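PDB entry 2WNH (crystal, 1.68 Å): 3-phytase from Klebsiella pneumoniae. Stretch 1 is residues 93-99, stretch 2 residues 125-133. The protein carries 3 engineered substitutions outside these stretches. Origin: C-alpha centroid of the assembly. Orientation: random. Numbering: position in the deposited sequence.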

# COMPACT_ATOMS: atom_id res chain seq x y z
N VAL B 93 1.90 25.74 -7.96
CA VAL B 93 1.09 25.50 -9.16
C VAL B 93 0.23 26.71 -9.48
O VAL B 93 -0.58 27.15 -8.65
N ARG B 94 0.43 27.26 -10.68
CA ARG B 94 -0.35 28.40 -11.15
C ARG B 94 -1.08 28.02 -12.45
O ARG B 94 -0.45 27.72 -13.47
N ALA B 95 -2.40 27.97 -12.38
CA ALA B 95 -3.26 27.60 -13.50
C ALA B 95 -3.98 28.81 -14.06
O ALA B 95 -4.44 29.68 -13.31
N SER B 96 -4.14 28.82 -15.39
CA SER B 96 -5.08 29.73 -16.04
C SER B 96 -6.48 29.55 -15.39
O SER B 96 -6.85 28.42 -15.00
N PRO B 97 -7.25 30.66 -15.21
CA PRO B 97 -8.47 30.54 -14.40
C PRO B 97 -9.64 29.77 -15.01
O PRO B 97 -10.64 29.55 -14.31
N LEU B 98 -9.52 29.32 -16.26
CA LEU B 98 -10.59 28.53 -16.89
C LEU B 98 -10.73 27.20 -16.13
O LEU B 98 -9.75 26.70 -15.54
N GLN B 99 -11.94 26.66 -16.10
CA GLN B 99 -12.19 25.36 -15.47
C GLN B 99 -11.20 24.29 -15.99
O GLN B 99 -10.65 23.53 -15.19
N GLY B 125 -9.90 36.98 -10.95
CA GLY B 125 -10.72 37.35 -12.11
C GLY B 125 -10.69 36.29 -13.19
O GLY B 125 -10.31 35.14 -12.93
N ASP B 126 -11.10 36.64 -14.40
CA ASP B 126 -11.02 35.68 -15.50
C ASP B 126 -9.85 35.95 -16.43
O ASP B 126 -9.80 35.42 -17.54
N ALA B 127 -8.89 36.76 -15.97
CA ALA B 127 -7.71 37.06 -16.77
C ALA B 127 -6.41 37.06 -15.95
O ALA B 127 -6.27 37.81 -14.97
N ASP B 128 -5.47 36.23 -16.37
CA ASP B 128 -4.16 36.12 -15.75
C ASP B 128 -3.18 36.71 -16.76
O ASP B 128 -3.19 36.30 -17.90
N PRO B 129 -2.34 37.68 -16.33
CA PRO B 129 -1.44 38.36 -17.29
C PRO B 129 -0.34 37.49 -17.93
O PRO B 129 0.29 37.91 -18.89
N LEU B 130 -0.12 36.28 -17.42
CA LEU B 130 0.78 35.35 -18.09
C LEU B 130 0.11 34.63 -19.25
O LEU B 130 0.78 34.18 -20.16
N PHE B 131 -1.22 34.51 -19.19
CA PHE B 131 -1.97 33.63 -20.08
C PHE B 131 -2.99 34.32 -21.00
O PHE B 131 -2.98 34.09 -22.21
N GLN B 132 -3.87 35.14 -20.42
CA GLN B 132 -4.88 35.91 -21.17
C GLN B 132 -4.24 37.23 -21.58
O GLN B 132 -4.70 38.31 -21.19
N THR B 133 -3.17 37.13 -22.35
CA THR B 133 -2.34 38.28 -22.70
C THR B 133 -3.05 39.27 -23.65
O THR B 133 -2.67 40.44 -23.75

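The contact is a compact junction with a buried polar centre, in which a bidentate salt bridge between Arg94 and Asp128 anchors the end of a strand to an irregular loop, with a proline, a phenylalanine and a glutamine filling the space alongside; together the two stretches bury 423 Å².

The salt bridge rests on two hydrogen bonds. Arg94 points its CA-to-CB bond toward the loop and continues in an extended chain, with chi1 to chi3 all t (179°, 159°, 167°), which carries the guanidinium to Asp128. Arg94 NH2 donates to Asp128 OD1 at 2.8 Å (160°), and Arg94 NE donates to Asp128 OD2 at 3.0 Å (155°). The CA-to-CB bond of Asp128 also points toward the other stretch, with chi1 t, and its carboxylate lies at the edge of the guanidinium, near its plane, as paired hydrogen bonding requires. Leu130 (m, t) covers one face of the same group, its CD1 lying 3.5 Å from Arg94 NE, while Pro129 CD approaches the edge at 4.0 Å from Arg94 NH2.

Both carboxylate oxygens have further work. Leu130 N donates to Asp128 OD1 at 2.9 Å (166°), tying the acid to its own loop. A water donates to Asp128 OD2 at 2.6 Å and to Ala95 O at 2.7 Å; it bridges a pair whose direct separation, Ala95 O to Asp128 OD2, is 4.4 Å. The CB of Ala95 points away, so this residue takes part chiefly through its backbone.

The CA-to-CB bond of Phe131 (chi1 m, -51°) points toward the other stretch, and its ring meets backbone as well as side chains: CE2 is 3.6 Å from Ser96 N and 4.0 Å from Ala95 C, and CD2 is 3.8 Å from Ser96 CB. The approach is oblique.

Gln132 (m, p) uses both ends of its amide. Its NE2 donates to Ser96 OG at 3.0 Å (152°), where Ser96 has chi1 t, while its OE1 accepts from Asp128 N at 2.8 Å (160°), bracing the loop internally. The same OE1 lies 3.4 Å from Pro97 CD, a van der Waals contact. Leu98 (m, p) starts sideways, but its end comes nearer, bringing CD1 to 3.8 Å from Gln132 NE2.

Pro97, with a C-gamma endo ring, points toward the loop and packs along its first residues: CB is 3.6 Å from Gly125 O, CG is 3.7 Å from Asp126 C, and CD is 4.1 Å from Asp128 CB. The Asp126 side chain (chi1 p) leads away, leaving its backbone to meet the proline.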

# COMPACT_ATOMS: atom_id res chain seq x y z
CB VAL B 93 0.18 24.25 -9.01
CG1 VAL B 93 -0.58 23.99 -10.30
CG2 VAL B 93 1.03 23.01 -8.62
CB ARG B 94 0.57 29.61 -11.36
CG ARG B 94 -0.20 30.85 -11.87
CD ARG B 94 0.57 32.12 -11.59
NE ARG B 94 0.02 33.27 -12.33
CZ ARG B 94 0.42 34.51 -12.12
NH1 ARG B 94 1.33 34.74 -11.16
NH2 ARG B 94 -0.07 35.51 -12.84
CB ALA B 95 -4.28 26.55 -13.07
CB SER B 96 -5.11 29.41 -17.54
OG SER B 96 -6.26 29.98 -18.13
CB PRO B 97 -8.86 32.02 -14.11
CG PRO B 97 -8.27 32.79 -15.22
CD PRO B 97 -6.99 32.06 -15.63
CB LEU B 98 -10.31 28.25 -18.38
CG LEU B 98 -10.62 29.39 -19.36
CD1 LEU B 98 -9.54 30.44 -19.29
CD2 LEU B 98 -10.73 28.87 -20.78
CB GLN B 99 -13.64 24.91 -15.73
CG GLN B 99 -14.11 23.72 -14.86
CD GLN B 99 -13.71 22.35 -15.43
OE1 GLN B 99 -13.22 22.23 -16.56
NE2 GLN B 99 -13.89 21.31 -14.63
CB ASP B 126 -12.34 35.58 -16.27
CG ASP B 126 -13.02 36.92 -16.45
OD1 ASP B 126 -12.30 37.91 -16.74
OD2 ASP B 126 -14.27 36.96 -16.31
CB ALA B 127 -7.88 38.41 -17.51
CB ASP B 128 -3.85 34.63 -15.49
CG ASP B 128 -2.49 34.39 -14.83
OD1 ASP B 128 -1.49 35.06 -15.18
OD2 ASP B 128 -2.43 33.49 -13.97
CB PRO B 129 -0.81 39.47 -16.43
CG PRO B 129 -0.84 38.94 -15.05
CD PRO B 129 -2.14 38.17 -14.96
CB LEU B 130 1.24 34.28 -17.10
CG LEU B 130 2.19 34.69 -15.97
CD1 LEU B 130 2.30 33.52 -15.00
CD2 LEU B 130 3.57 35.08 -16.55
CB PHE B 131 -2.66 32.53 -19.27
CG PHE B 131 -1.74 31.78 -18.32
CD1 PHE B 131 -0.55 31.20 -18.77
CD2 PHE B 131 -2.09 31.64 -16.98
CE1 PHE B 131 0.28 30.50 -17.87
CE2 PHE B 131 -1.28 30.93 -16.10
CZ PHE B 131 -0.10 30.38 -16.54
CB GLN B 132 -6.12 36.14 -20.30
CG GLN B 132 -7.02 34.91 -20.17
CD GLN B 132 -6.42 33.81 -19.28
OE1 GLN B 132 -5.94 34.09 -18.18
NE2 GLN B 132 -6.45 32.55 -19.75
CB THR B 133 -0.98 37.84 -23.29
OG1 THR B 133 -1.21 36.94 -24.38
CG2 THR B 133 -0.15 37.16 -22.22
O HOH W 1 -4.59 32.36 -13.09